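Putative transcriptional regulator (Streptomyces coelicolor A3, PDB 2PQQ) probably binds cAMP through this N-terminal domain and, by way of a separate DNA-binding domain, regulates transcription as a member of the CRP family. Local coordinates at residues Met3-Val6 / Leu7-Asn10; Ala14-Asp18 / Glu19-Glu23; Val31-Ala34 / Arg35-Leu39; Gly109-Gln112 / Pro113-Asn116; Val129-Arg132 / Leu133-Asn137. All coordinates share one frame; numbering follows the deposited sequence.

Overall arrangement
The five contacts are all local and follow one another along the chain. Interactions 1 and 2 belong to the N-terminal segment and helix 18-27; their centres lie about 9 Å apart and they touch, Arg8 NH1 standing 3.1 Å from Ser21 OG. Interaction 3 is the turn between strands 29-33 and 38-40 of the cyclic nucleotide-binding beta roll, and its centre is about 33 Å from that of interaction 5, across the chain's centre. Interaction 4, on helix 111-117, meets interaction 2 through Glu23 OE1 and Trp114 NE1, 2.8 Å apart. Interactions 4 and 5, the latter on helix 120-139, both reach the second subunit, so the helical side of the domain carries these subunit contacts.

Interaction 1. Residues Met3-Val6 / Leu7-Asn10; sequences MDDV and LRRN
Asp5 and Arg9 meet through a salt bridge, Asp5 OD2 to Arg9 NE at 3.3 Å; the N-H angle of 130° marks its hydrogen bond as weak. The carboxylate and guanidinium planes stand 59° apart, so the two groups do not pair flat. Asp5 CG lies anti to the backbone N, and the Arg9 chain folds back at chi2 (-61°) to reach it. Arg8 behaves differently: one face of its guanidinium lies over the backbone, with Asp4 O 3.6 Å from Arg8 NH1 and Asp5 CA near the same face. Its N-H groups are used further out, NH2 on Gly1 O and NH1 on Ser21 OG. With an alanine here, Gly1 O and Ser21 OG would probably lose this donor and the Asp4-Asp5 backbone its cover. Along the backbone, Leu7 N donates to Asp4 O (2.9 Å) and Arg8 N to Asp5 O (2.9 Å). Leu7 packs CD2 on Val6 CG1 at 4.0 Å, and rests on Leu24 and Arg25 of helix 18-27. A water accepts from Asn10 ND2 and donates to Val6 O. Two successive i to i+3 backbone bonds are characteristic of overlapping tight turns, followed here by an inverse gamma turn centred on Arg9.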
loop_
_atom_site.group_PDB
_atom_site.type_symbol
_atom_site.label_atom_id
_atom_site.label_comp_id
_atom_site.label_asym_id
_atom_site.label_seq_id
_atom_site.Cartn_x
_atom_site.Cartn_y
_atom_site.Cartn_z
HETATM N N MSE A 3 7.482 32.512 -12.182
HETATM C CA MSE A 3 8.250 32.071 -13.338
HETATM C C MSE A 3 8.083 30.578 -13.643
HETATM O O MSE A 3 7.605 30.189 -14.719
HETATM C CB MSE A 3 9.729 32.412 -13.087
HETATM C CG MSE A 3 10.650 32.055 -14.214
HETATM SE SE MSE A 3 9.808 32.620 -15.862
HETATM C CE MSE A 3 10.445 34.469 -15.848
ATOM N N ASP A 4 8.463 29.748 -12.683
ATOM C CA ASP A 4 8.516 28.307 -12.890
ATOM C C ASP A 4 7.536 27.557 -11.981
ATOM O O ASP A 4 7.769 26.413 -11.591
ATOM C CB ASP A 4 9.961 27.809 -12.730
ATOM C CG ASP A 4 10.909 28.427 -13.763
ATOM O OD1 ASP A 4 10.539 28.454 -14.959
ATOM O OD2 ASP A 4 12.015 28.883 -13.381
ATOM N N ASP A 5 6.419 28.210 -11.691
ATOM C CA ASP A 5 5.410 27.651 -10.818
ATOM C C ASP A 5 4.899 26.362 -11.416
ATOM O O ASP A 5 4.665 25.413 -10.676
ATOM C CB ASP A 5 4.256 28.643 -10.558
ATOM C CG ASP A 5 3.181 28.070 -9.620
ATOM O OD1 ASP A 5 1.999 28.428 -9.783
ATOM O OD2 ASP A 5 3.505 27.258 -8.720
ATOM N N VAL A 6 4.774 26.314 -12.748
ATOM C CA VAL A 6 4.344 25.078 -13.439
ATOM C C VAL A 6 5.191 23.863 -13.079
ATOM O O VAL A 6 4.697 22.725 -13.109
ATOM C CB VAL A 6 4.245 25.254 -14.985
ATOM C CG1 VAL A 6 5.620 25.249 -15.648
ATOM C CG2 VAL A 6 3.296 24.186 -15.622
ATOM N N LEU A 7 6.464 24.093 -12.735
ATOM C CA LEU A 7 7.361 22.984 -12.448
ATOM C C LEU A 7 7.279 22.522 -11.001
ATOM O O LEU A 7 7.847 21.495 -10.651
ATOM C CB LEU A 7 8.807 23.332 -12.815
ATOM C CG LEU A 7 9.070 23.741 -14.268
ATOM C CD1 LEU A 7 10.551 24.083 -14.444
ATOM C CD2 LEU A 7 8.619 22.652 -15.275
ATOM N N ARG A 8 6.564 23.266 -10.168
ATOM C CA ARG A 8 6.561 22.988 -8.737
ATOM C C ARG A 8 5.250 22.418 -8.182
ATOM O O ARG A 8 5.160 22.130 -6.985
ATOM C CB ARG A 8 6.961 24.245 -7.975
ATOM C CG ARG A 8 8.425 24.644 -8.215
ATOM C CD ARG A 8 8.840 25.705 -7.180
ATOM N NE ARG A 8 8.027 26.919 -7.237
ATOM C CZ ARG A 8 8.322 27.990 -7.969
ATOM N NH1 ARG A 8 9.401 27.989 -8.750
ATOM N NH2 ARG A 8 7.521 29.047 -7.938
ATOM N N ARG A 9 4.251 22.246 -9.044
ATOM C CA ARG A 9 2.954 21.690 -8.625
ATOM C C ARG A 9 2.953 20.159 -8.634
ATOM O O ARG A 9 2.143 19.505 -9.304
ATOM C CB ARG A 9 1.808 22.296 -9.441
ATOM C CG ARG A 9 1.646 23.802 -9.225
ATOM C CD ARG A 9 1.339 24.126 -7.744
ATOM N NE ARG A 9 1.012 25.535 -7.506
ATOM C CZ ARG A 9 0.396 25.993 -6.412
ATOM N NH1 ARG A 9 0.030 25.157 -5.442
ATOM N NH2 ARG A 9 0.134 27.292 -6.284
ATOM N N ASN A 10 3.870 19.593 -7.858
ATOM C CA ASN A 10 4.102 18.158 -7.835
ATOM C C ASN A 10 4.989 17.807 -6.633
ATOM O O ASN A 10 5.752 18.653 -6.161
ATOM C CB ASN A 10 4.754 17.723 -9.146
ATOM C CG ASN A 10 6.187 18.238 -9.294
ATOM O OD1 ASN A 10 7.119 17.642 -8.758
ATOM N ND2 ASN A 10 6.373 19.320 -10.066
HETATM O O HOH W 1 4.243 20.462 -11.770
#

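Interaction 2. Residues Ala14-Asp18 / Glu19-Glu23; sequences AALDD and EQSAE
From Asp17 the backbone passes into helix 18-27, and the first turn closes as Ser21 N donates to Asp17 O (2.9 Å) and Ala22 N to Asp18 O. The side chains of Asp17 and Gln20 bond reciprocally. Asp17 OD1 takes the N-H of Gln20 at 2.7 Å and 166°, met nearly along its C-O bond, while Gln20 OE1 receives Asp17 N at 2.9 Å. Both bonds are close to straight. Asp17 CG sits between its own N and carbonyl carbon (chi1 63°), which turns OD1 back over the helix start. The Gln20 chain, extended beyond CG, crosses the Asp17 side chain at about a right angle, yet the amide and carboxylate planes are only 33° apart. Ser21 OG adds a second bond to Asp17 O (2.8 Å), approaching from above the carbonyl plane, so that oxygen accepts both N-H and O-H of one residue. Leu16 packs obliquely across Gln20, its CD2 3.8 Å from Gln20 OE1 and its CB beside Ser21 OG, and touches Trp114 of helix 111-117. Asp17 as N-cap and Gln20 as its partner three residues on make a capping box, the motif that satisfies backbone N-H groups at a helix start.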
loop_
_atom_site.group_PDB
_atom_site.type_symbol
_atom_site.label_atom_id
_atom_site.label_comp_id
_atom_site.label_asym_id
_atom_site.label_seq_id
_atom_site.Cartn_x
_atom_site.Cartn_y
_atom_site.Cartn_z
ATOM N N ALA A 14 8.372 20.380 -5.488
ATOM C CA ALA A 14 7.569 21.356 -4.753
ATOM C C ALA A 14 8.404 22.278 -3.871
ATOM O O ALA A 14 8.065 23.450 -3.710
ATOM C CB ALA A 14 6.464 20.662 -3.921
ATOM N N ALA A 15 9.502 21.764 -3.312
ATOM C CA ALA A 15 10.271 22.539 -2.325
ATOM C C ALA A 15 11.439 23.326 -2.917
ATOM O O ALA A 15 12.138 24.042 -2.197
ATOM C CB ALA A 15 10.755 21.646 -1.186
ATOM N N LEU A 16 11.640 23.208 -4.222
ATOM C CA LEU A 16 12.748 23.883 -4.891
ATOM C C LEU A 16 12.568 25.373 -4.753
ATOM O O LEU A 16 11.425 25.883 -4.865
ATOM C CB LEU A 16 12.807 23.495 -6.377
ATOM C CG LEU A 16 13.244 22.088 -6.842
ATOM C CD1 LEU A 16 13.567 22.153 -8.324
ATOM C CD2 LEU A 16 14.457 21.511 -6.062
ATOM N N ASP A 17 13.676 26.069 -4.478
ATOM C CA ASP A 17 13.669 27.536 -4.487
ATOM C C ASP A 17 13.640 28.069 -5.928
ATOM O O ASP A 17 13.679 27.279 -6.887
ATOM C CB ASP A 17 14.812 28.149 -3.634
ATOM C CG ASP A 17 16.215 27.809 -4.147
ATOM O OD1 ASP A 17 16.390 27.517 -5.354
ATOM O OD2 ASP A 17 17.162 27.854 -3.317
ATOM N N ASP A 18 13.552 29.391 -6.074
ATOM C CA ASP A 18 13.473 30.023 -7.392
ATOM C C ASP A 18 14.729 29.755 -8.234
ATOM O O ASP A 18 14.630 29.527 -9.449
ATOM C CB ASP A 18 13.208 31.530 -7.265
ATOM C CG ASP A 18 11.792 31.853 -6.763
ATOM O OD1 ASP A 18 10.966 30.920 -6.583
ATOM O OD2 ASP A 18 11.498 33.053 -6.559
ATOM N N GLU A 19 15.903 29.758 -7.599
ATOM C CA GLU A 19 17.143 29.521 -8.340
ATOM C C GLU A 19 17.204 28.080 -8.830
ATOM O O GLU A 19 17.556 27.843 -9.981
ATOM C CB GLU A 19 18.417 29.894 -7.545
ATOM C CG GLU A 19 19.651 29.029 -7.942
ATOM C CD GLU A 19 21.024 29.704 -7.806
ATOM O OE1 GLU A 19 21.935 29.054 -7.224
ATOM O OE2 GLU A 19 21.222 30.852 -8.296
ATOM N N GLN A 20 16.864 27.123 -7.965
ATOM C CA GLN A 20 16.894 25.711 -8.341
ATOM C C GLN A 20 15.871 25.431 -9.443
ATOM O O GLN A 20 16.150 24.674 -10.368
ATOM C CB GLN A 20 16.682 24.796 -7.133
ATOM C CG GLN A 20 17.792 24.879 -6.069
ATOM C CD GLN A 20 17.331 24.424 -4.696
ATOM O OE1 GLN A 20 16.128 24.455 -4.365
ATOM N NE2 GLN A 20 18.286 24.004 -3.881
ATOM N N SER A 21 14.709 26.061 -9.345
ATOM C CA SER A 21 13.661 25.956 -10.365
ATOM C C SER A 21 14.144 26.521 -11.716
ATOM O O SER A 21 13.791 25.996 -12.772
ATOM C CB SER A 21 12.411 26.713 -9.920
ATOM O OG SER A 21 11.889 26.192 -8.704
ATOM N N ALA A 22 14.919 27.610 -11.677
ATOM C CA ALA A 22 15.520 28.156 -12.893
ATOM C C ALA A 22 16.507 27.157 -13.547
ATOM O O ALA A 22 16.491 26.972 -14.776
ATOM C CB ALA A 22 16.186 29.507 -12.594
ATOM N N GLU A 23 17.324 26.490 -12.728
ATOM C CA GLU A 23 18.304 25.510 -13.210
ATOM C C GLU A 23 17.611 24.308 -13.852
ATOM O O GLU A 23 18.000 23.865 -14.926
ATOM C CB GLU A 23 19.194 25.007 -12.073
ATOM C CG GLU A 23 20.010 26.091 -11.354
ATOM C CD GLU A 23 20.624 25.585 -10.038
ATOM O OE1 GLU A 23 20.103 24.609 -9.457
ATOM O OE2 GLU A 23 21.636 26.157 -9.594
#

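Interaction 3. Residues Val31-Ala34 / Arg35-Leu39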
loop_
_atom_site.group_PDB
_atom_site.type_symbol
_atom_site.label_atom_id
_atom_site.label_comp_id
_atom_site.label_asym_id
_atom_site.label_seq_id
_atom_site.Cartn_x
_atom_site.Cartn_y
_atom_site.Cartn_z
ATOM N N VAL A 31 9.171 19.453 -25.787
ATOM C CA VAL A 31 8.605 18.426 -26.657
ATOM C C VAL A 31 7.200 18.925 -27.082
ATOM O O VAL A 31 6.477 19.489 -26.268
ATOM C CB VAL A 31 8.543 17.040 -25.923
ATOM C CG1 VAL A 31 7.887 15.994 -26.789
ATOM C CG2 VAL A 31 9.943 16.565 -25.521
ATOM N N THR A 32 6.833 18.765 -28.351
ATOM C CA THR A 32 5.468 19.090 -28.772
ATOM C C THR A 32 4.887 17.947 -29.601
ATOM O O THR A 32 5.536 17.411 -30.496
ATOM C CB THR A 32 5.361 20.500 -29.475
ATOM O OG1 THR A 32 4.138 20.612 -30.233
ATOM C CG2 THR A 32 6.540 20.728 -30.392
ATOM N N LEU A 33 3.676 17.552 -29.242
ATOM C CA LEU A 33 2.994 16.454 -29.881
ATOM C C LEU A 33 1.772 17.003 -30.596
ATOM O O LEU A 33 1.117 17.891 -30.076
ATOM C CB LEU A 33 2.518 15.463 -28.824
ATOM C CG LEU A 33 3.493 14.871 -27.836
ATOM C CD1 LEU A 33 2.725 14.003 -26.842
ATOM C CD2 LEU A 33 4.497 14.068 -28.616
ATOM N N ALA A 34 1.487 16.478 -31.782
ATOM C CA ALA A 34 0.184 16.656 -32.418
ATOM C C ALA A 34 -0.790 15.620 -31.858
ATOM O O ALA A 34 -0.380 14.580 -31.335
ATOM C CB ALA A 34 0.293 16.494 -33.924
ATOM N N ARG A 35 -2.079 15.896 -31.981
ATOM C CA ARG A 35 -3.119 14.960 -31.556
ATOM C C ARG A 35 -2.919 13.579 -32.193
ATOM O O ARG A 35 -2.671 13.462 -33.406
ATOM C CB ARG A 35 -4.498 15.533 -31.896
ATOM C CG ARG A 35 -5.677 14.622 -31.591
ATOM C CD ARG A 35 -6.995 15.242 -32.070
ATOM N NE ARG A 35 -7.774 15.801 -30.963
ATOM C CZ ARG A 35 -7.929 17.100 -30.705
ATOM N NH1 ARG A 35 -7.369 18.021 -31.479
ATOM N NH2 ARG A 35 -8.662 17.480 -29.666
ATOM N N GLY A 36 -3.019 12.536 -31.373
ATOM C CA GLY A 36 -2.811 11.178 -31.839
ATOM C C GLY A 36 -1.343 10.763 -31.904
ATOM O O GLY A 36 -1.038 9.605 -32.199
ATOM N N ASP A 37 -0.429 11.703 -31.664
ATOM C CA ASP A 37 0.992 11.367 -31.495
ATOM C C ASP A 37 1.156 10.540 -30.236
ATOM O O ASP A 37 0.429 10.754 -29.267
ATOM C CB ASP A 37 1.851 12.627 -31.359
ATOM C CG ASP A 37 2.269 13.214 -32.709
ATOM O OD1 ASP A 37 1.859 12.690 -33.757
ATOM O OD2 ASP A 37 3.030 14.210 -32.707
ATOM N N THR A 38 2.097 9.597 -30.245
ATOM C CA THR A 38 2.410 8.867 -29.035
ATOM C C THR A 38 3.672 9.445 -28.408
ATOM O O THR A 38 4.686 9.633 -29.087
ATOM C CB THR A 38 2.566 7.333 -29.247
ATOM O OG1 THR A 38 3.910 7.034 -29.639
ATOM C CG2 THR A 38 1.599 6.797 -30.286
ATOM N N LEU A 39 3.589 9.758 -27.113
ATOM C CA LEU A 39 4.751 10.216 -26.341
ATOM C C LEU A 39 5.793 9.104 -26.158
ATOM O O LEU A 39 7.017 9.305 -26.322
ATOM C CB LEU A 39 4.294 10.713 -24.960
ATOM C CG LEU A 39 5.340 11.326 -24.035
ATOM C CD1 LEU A 39 5.975 12.540 -24.702
ATOM C CD2 LEU A 39 4.702 11.724 -22.715
#
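Ala34 N donates to Asp37 OD2 at 2.9 Å, and the reverse bond, Asp37 N to Ala34 O, is also 2.9 Å long. Each of the two residues therefore gives and receives. The amide of Ala34 meets the carboxylate from above its plane, 64° out of it. Asp37 CG lies anti to its carbonyl carbon (chi1 -86°), a rotation that lays the carboxylate back across the turn toward the end of strand 29-33. Asp37 CB comes 3.0 Å from Ala34 O, so the side chain is pressed against the same peptide that its amide binds. Without the carboxylate, as with an alanine here, the Ala34 amide would probably lack its side-chain acceptor, leaving the Asp37 N to Ala34 O bond as the one hydrogen bond between the two segments.

The Asp37 N to Ala34 O bond closes a type II beta turn from Ala34 to Asp37. Gly36 occupies its third position with phi 83°, where a beta carbon would crowd the carbonyl oxygen of Arg35. Apolar contacts complete the turn: Leu33 CB meets Asp37 CB at 3.9 Å, and Leu33 CD1 lies 4.1 Å from Leu39 CB, the two leucines crossing at about a right angle. Val31 CG1 reaches Leu39 CD1 more distantly, at 4.5 Å.

Around this turn, Val31 and Leu33 pair through their backbones with Leu103 and Val101, whereas Gly36 and Asp37 bond to Ala97 and Leu39 to Gly95. Strand 29-33 thus enters one sheet beside strand 101-107, and strand 38-40 enters the other beside strand 94-97.

Interaction 4. Residues Gly109-Gln112 / Pro113-Asn116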
loop_
_atom_site.group_PDB
_atom_site.type_symbol
_atom_site.label_atom_id
_atom_site.label_comp_id
_atom_site.label_asym_id
_atom_site.label_seq_id
_atom_site.Cartn_x
_atom_site.Cartn_y
_atom_site.Cartn_z
ATOM N N GLY A 109 20.193 11.455 -17.823
ATOM C CA GLY A 109 21.488 11.983 -18.275
ATOM C C GLY A 109 21.738 13.444 -17.907
ATOM O O GLY A 109 22.890 13.883 -17.856
ATOM N N ASP A 110 20.669 14.195 -17.647
ATOM C CA ASP A 110 20.767 15.622 -17.321
ATOM C C ASP A 110 20.899 15.889 -15.835
ATOM O O ASP A 110 21.057 17.043 -15.396
ATOM C CB ASP A 110 19.508 16.348 -17.785
ATOM C CG ASP A 110 19.254 16.186 -19.245
ATOM O OD1 ASP A 110 20.226 16.214 -20.032
ATOM O OD2 ASP A 110 18.060 16.044 -19.597
ATOM N N LEU A 111 20.786 14.834 -15.051
ATOM C CA LEU A 111 20.794 14.966 -13.610
ATOM C C LEU A 111 22.177 15.274 -13.070
ATOM O O LEU A 111 22.353 16.181 -12.258
ATOM C CB LEU A 111 20.270 13.656 -13.006
ATOM C CG LEU A 111 19.587 13.625 -11.654
ATOM C CD1 LEU A 111 18.555 14.763 -11.486
ATOM C CD2 LEU A 111 18.961 12.199 -11.489
ATOM N N GLN A 112 23.168 14.487 -13.475
ATOM C CA GLN A 112 24.526 14.707 -12.994
ATOM C C GLN A 112 25.071 16.128 -13.230
ATOM O O GLN A 112 25.659 16.722 -12.312
ATOM C CB GLN A 112 25.515 13.678 -13.585
ATOM C CG GLN A 112 26.678 13.476 -12.681
ATOM C CD GLN A 112 26.218 13.355 -11.237
ATOM O OE1 GLN A 112 26.466 14.238 -10.412
ATOM N NE2 GLN A 112 25.514 12.288 -10.934
ATOM N N PRO A 113 24.911 16.673 -14.454
ATOM C CA PRO A 113 25.394 18.043 -14.640
ATOM C C PRO A 113 24.673 19.028 -13.718
ATOM O O PRO A 113 25.270 19.983 -13.268
ATOM C CB PRO A 113 25.040 18.341 -16.095
ATOM C CG PRO A 113 25.009 16.974 -16.744
ATOM C CD PRO A 113 24.346 16.135 -15.702
ATOM N N TRP A 114 23.385 18.816 -13.483
ATOM C CA TRP A 114 22.656 19.716 -12.605
ATOM C C TRP A 114 23.181 19.601 -11.182
ATOM O O TRP A 114 23.529 20.608 -10.573
ATOM C CB TRP A 114 21.157 19.473 -12.709
ATOM C CG TRP A 114 20.308 20.361 -11.847
ATOM C CD1 TRP A 114 20.642 21.602 -11.295
ATOM C CD2 TRP A 114 18.968 20.098 -11.457
ATOM N NE1 TRP A 114 19.571 22.088 -10.574
ATOM C CE2 TRP A 114 18.530 21.198 -10.677
ATOM C CE3 TRP A 114 18.083 19.037 -11.694
ATOM C CZ2 TRP A 114 17.250 21.252 -10.124
ATOM C CZ3 TRP A 114 16.806 19.097 -11.141
ATOM C CH2 TRP A 114 16.413 20.194 -10.355
ATOM N N LEU A 115 23.307 18.374 -10.675
ATOM C CA LEU A 115 23.871 18.166 -9.325
ATOM C C LEU A 115 25.284 18.723 -9.177
ATOM O O LEU A 115 25.627 19.244 -8.121
ATOM C CB LEU A 115 23.834 16.694 -8.902
ATOM C CG LEU A 115 22.496 15.955 -9.003
ATOM C CD1 LEU A 115 22.619 14.554 -8.342
ATOM C CD2 LEU A 115 21.330 16.755 -8.408
ATOM N N ASN A 116 26.084 18.634 -10.237
ATOM C CA ASN A 116 27.439 19.200 -10.256
ATOM C C ASN A 116 27.466 20.719 -10.156
ATOM O O ASN A 116 28.364 21.282 -9.557
ATOM C CB ASN A 116 28.180 18.777 -11.527
ATOM C CG ASN A 116 28.521 17.297 -11.542
ATOM O OD1 ASN A 116 29.292 16.822 -12.387
ATOM N ND2 ASN A 116 27.931 16.551 -10.615
#
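Gln112 and Pro113, which bury the most surface here, are neighbours in the first turn of helix 111-117, and Gln112 also reaches on to Asn116. Its CG lies anti to the backbone N and the chain bends at chi2, bringing the amide beside that of Asn116 with the two planes 44° apart. Asn116 ND2 approaches Gln112 OE1 at 2.7 Å, but the N-H angle is only 119°; the bond is weak and doubtful, as OE1 is less surely placed. The other end of the amide is directed at a different chain, Gln112 NE2 donating to Pro119 O of the second subunit, where Thr123 of that subunit also packs on Gln112.

Pro113 lies across the start of the helix. Its ring CD is 3.4 Å from Gly109 O and equally close to Asp110 O; its nitrogen has no hydrogen to give, which is tolerable in the first turn of a helix. The regular alpha-helical pattern then takes hold: Leu115 N donates to Leu111 O at 2.9 Å and 176°, nearly along the C=O axis, Asn116 N bonds Gln112 O at 2.9 Å, and Trp114 N reaches Asp110 O weakly. The short helix follows the last strand, 101-107, of the cyclic nucleotide-binding domain and leads toward helix 120-139.

Leu111, close behind Pro113 in the surface it buries here, turns its CD1 obliquely to the Trp114 ring, 4.3 Å from CE3, and meets Leu125 of helix 120-139. Trp114 NE1 donates to Glu23 of helix 18-27, while Leu115 packs on Val121 and Ala122 of its own chain and on Ala122 of the second subunit.

Interaction 5. Residues Val129-Arg132 / Leu133-Asn137; sequences VARR and LRKTN
Arg131 and Arg134 lie side by side and point the same way, one helical turn apart on helix 120-139. Both have CG anti to the backbone N (chi1 -176° in Arg131), and both chains bend at chi2 and chi3, bringing Arg131 NH2 to 3.4 Å from Arg134 NH2. The guanidinium planes are 44° apart: Arg131 NH2 comes at the edge of the Arg134 group, close to its plane, so the two are not stacked. Both reach the same carboxylate, Asp87 of the second subunit, which forms salt bridges to Arg131 NH1 through OD1 and to Arg134 NH2 through OD2.

Closer to the backbone, Arg134 CB rests 3.1 Å from Arg131 O, and Lys135 CG lies 3.3 Å from the same oxygen, while Lys135 N donates to it at 3.0 Å. Arg132 leaves the helix on another side, where it forms a salt bridge with Glu82 and packs on Pro11 and Leu12. Its carbonyl takes Thr136 N at 2.9 Å and 174°, and Thr136 OG1 adds a weak bond at 3.5 Å. Leu133 N and Arg134 N complete the run of i to i+4 bonds, and a wider pi-type turn follows at 135-137.

Val129 packs on Val129 of the second subunit, consistent with the long dimer helix of CRP-family proteins. Two arginines converging on one carboxylate across the interface would probably share its charge, and so are likely to help hold the subunits together.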
loop_
_atom_site.group_PDB
_atom_site.type_symbol
_atom_site.label_atom_id
_atom_site.label_comp_id
_atom_site.label_asym_id
_atom_site.label_seq_id
_atom_site.Cartn_x
_atom_site.Cartn_y
_atom_site.Cartn_z
ATOM N N VAL A 129 11.893 12.441 -2.341
ATOM C CA VAL A 129 11.626 11.020 -2.571
ATOM C C VAL A 129 11.492 10.245 -1.247
ATOM O O VAL A 129 10.572 9.426 -1.092
ATOM C CB VAL A 129 12.686 10.392 -3.536
ATOM C CG1 VAL A 129 12.454 8.906 -3.693
ATOM C CG2 VAL A 129 12.611 11.055 -4.897
ATOM N N ALA A 130 12.380 10.522 -0.286
ATOM C CA ALA A 130 12.320 9.863 1.034
ATOM C C ALA A 130 11.008 10.144 1.746
ATOM O O ALA A 130 10.465 9.266 2.435
ATOM C CB ALA A 130 13.475 10.296 1.922
ATOM N N ARG A 131 10.522 11.376 1.597
ATOM C CA ARG A 131 9.280 11.819 2.243
ATOM C C ARG A 131 8.098 10.958 1.803
ATOM O O ARG A 131 7.358 10.411 2.628
ATOM C CB ARG A 131 9.037 13.293 1.939
ATOM C CG ARG A 131 7.837 13.914 2.635
ATOM C CD ARG A 131 8.190 15.292 3.178
ATOM N NE ARG A 131 8.408 15.241 4.621
ATOM C CZ ARG A 131 9.319 15.950 5.288
ATOM N NH1 ARG A 131 10.151 16.773 4.651
ATOM N NH2 ARG A 131 9.411 15.806 6.609
ATOM N N ARG A 132 7.940 10.816 0.498
ATOM C CA ARG A 132 6.868 10.011 -0.052
ATOM C C ARG A 132 6.951 8.529 0.292
ATOM O O ARG A 132 5.941 7.899 0.610
ATOM C CB ARG A 132 6.835 10.199 -1.544
ATOM C CG ARG A 132 5.809 11.210 -1.941
ATOM C CD ARG A 132 5.584 11.125 -3.394
ATOM N NE ARG A 132 6.730 11.696 -4.067
ATOM C CZ ARG A 132 7.023 11.503 -5.342
ATOM N NH1 ARG A 132 8.101 12.085 -5.839
ATOM N NH2 ARG A 132 6.247 10.735 -6.106
ATOM N N LEU A 133 8.161 7.980 0.213
ATOM C CA LEU A 133 8.407 6.586 0.568
ATOM C C LEU A 133 8.070 6.365 2.049
ATOM O O LEU A 133 7.546 5.303 2.444
ATOM C CB LEU A 133 9.852 6.198 0.226
ATOM C CG LEU A 133 10.254 4.734 0.405
ATOM C CD1 LEU A 133 9.470 3.816 -0.507
ATOM C CD2 LEU A 133 11.749 4.575 0.176
ATOM N N ARG A 134 8.319 7.400 2.846
ATOM C CA ARG A 134 7.941 7.431 4.254
ATOM C C ARG A 134 6.428 7.379 4.457
ATOM O O ARG A 134 5.934 6.542 5.220
ATOM C CB ARG A 134 8.553 8.663 4.941
ATOM C CG ARG A 134 7.806 9.170 6.173
ATOM C CD ARG A 134 8.767 9.553 7.284
ATOM N NE ARG A 134 9.115 10.974 7.295
ATOM C CZ ARG A 134 9.922 11.537 8.198
ATOM N NH1 ARG A 134 10.478 10.801 9.156
ATOM N NH2 ARG A 134 10.183 12.839 8.142
ATOM N N LYS A 135 5.693 8.274 3.799
ATOM C CA LYS A 135 4.229 8.309 3.923
ATOM C C LYS A 135 3.623 6.970 3.493
ATOM O O LYS A 135 2.823 6.381 4.231
ATOM C CB LYS A 135 3.617 9.460 3.110
ATOM C CG LYS A 135 4.197 10.851 3.395
ATOM C CD LYS A 135 3.553 11.522 4.602
ATOM C CE LYS A 135 4.140 12.911 4.839
ATOM N NZ LYS A 135 3.600 13.538 6.079
ATOM N N THR A 136 4.031 6.484 2.320
ATOM C CA THR A 136 3.590 5.183 1.829
ATOM C C THR A 136 3.767 4.105 2.896
ATOM O O THR A 136 2.807 3.467 3.286
ATOM C CB THR A 136 4.332 4.735 0.549
ATOM O OG1 THR A 136 3.811 5.433 -0.596
ATOM C CG2 THR A 136 4.155 3.222 0.337
ATOM N N ASN A 137 4.991 3.917 3.376
ATOM C CA ASN A 137 5.259 2.832 4.303
ATOM C C ASN A 137 4.751 3.080 5.726
ATOM O O ASN A 137 4.181 2.177 6.339
ATOM C CB ASN A 137 6.740 2.422 4.258
ATOM C CG ASN A 137 7.106 1.655 2.964
ATOM O OD1 ASN A 137 8.149 1.919 2.342
ATOM N ND2 ASN A 137 6.246 0.704 2.559
#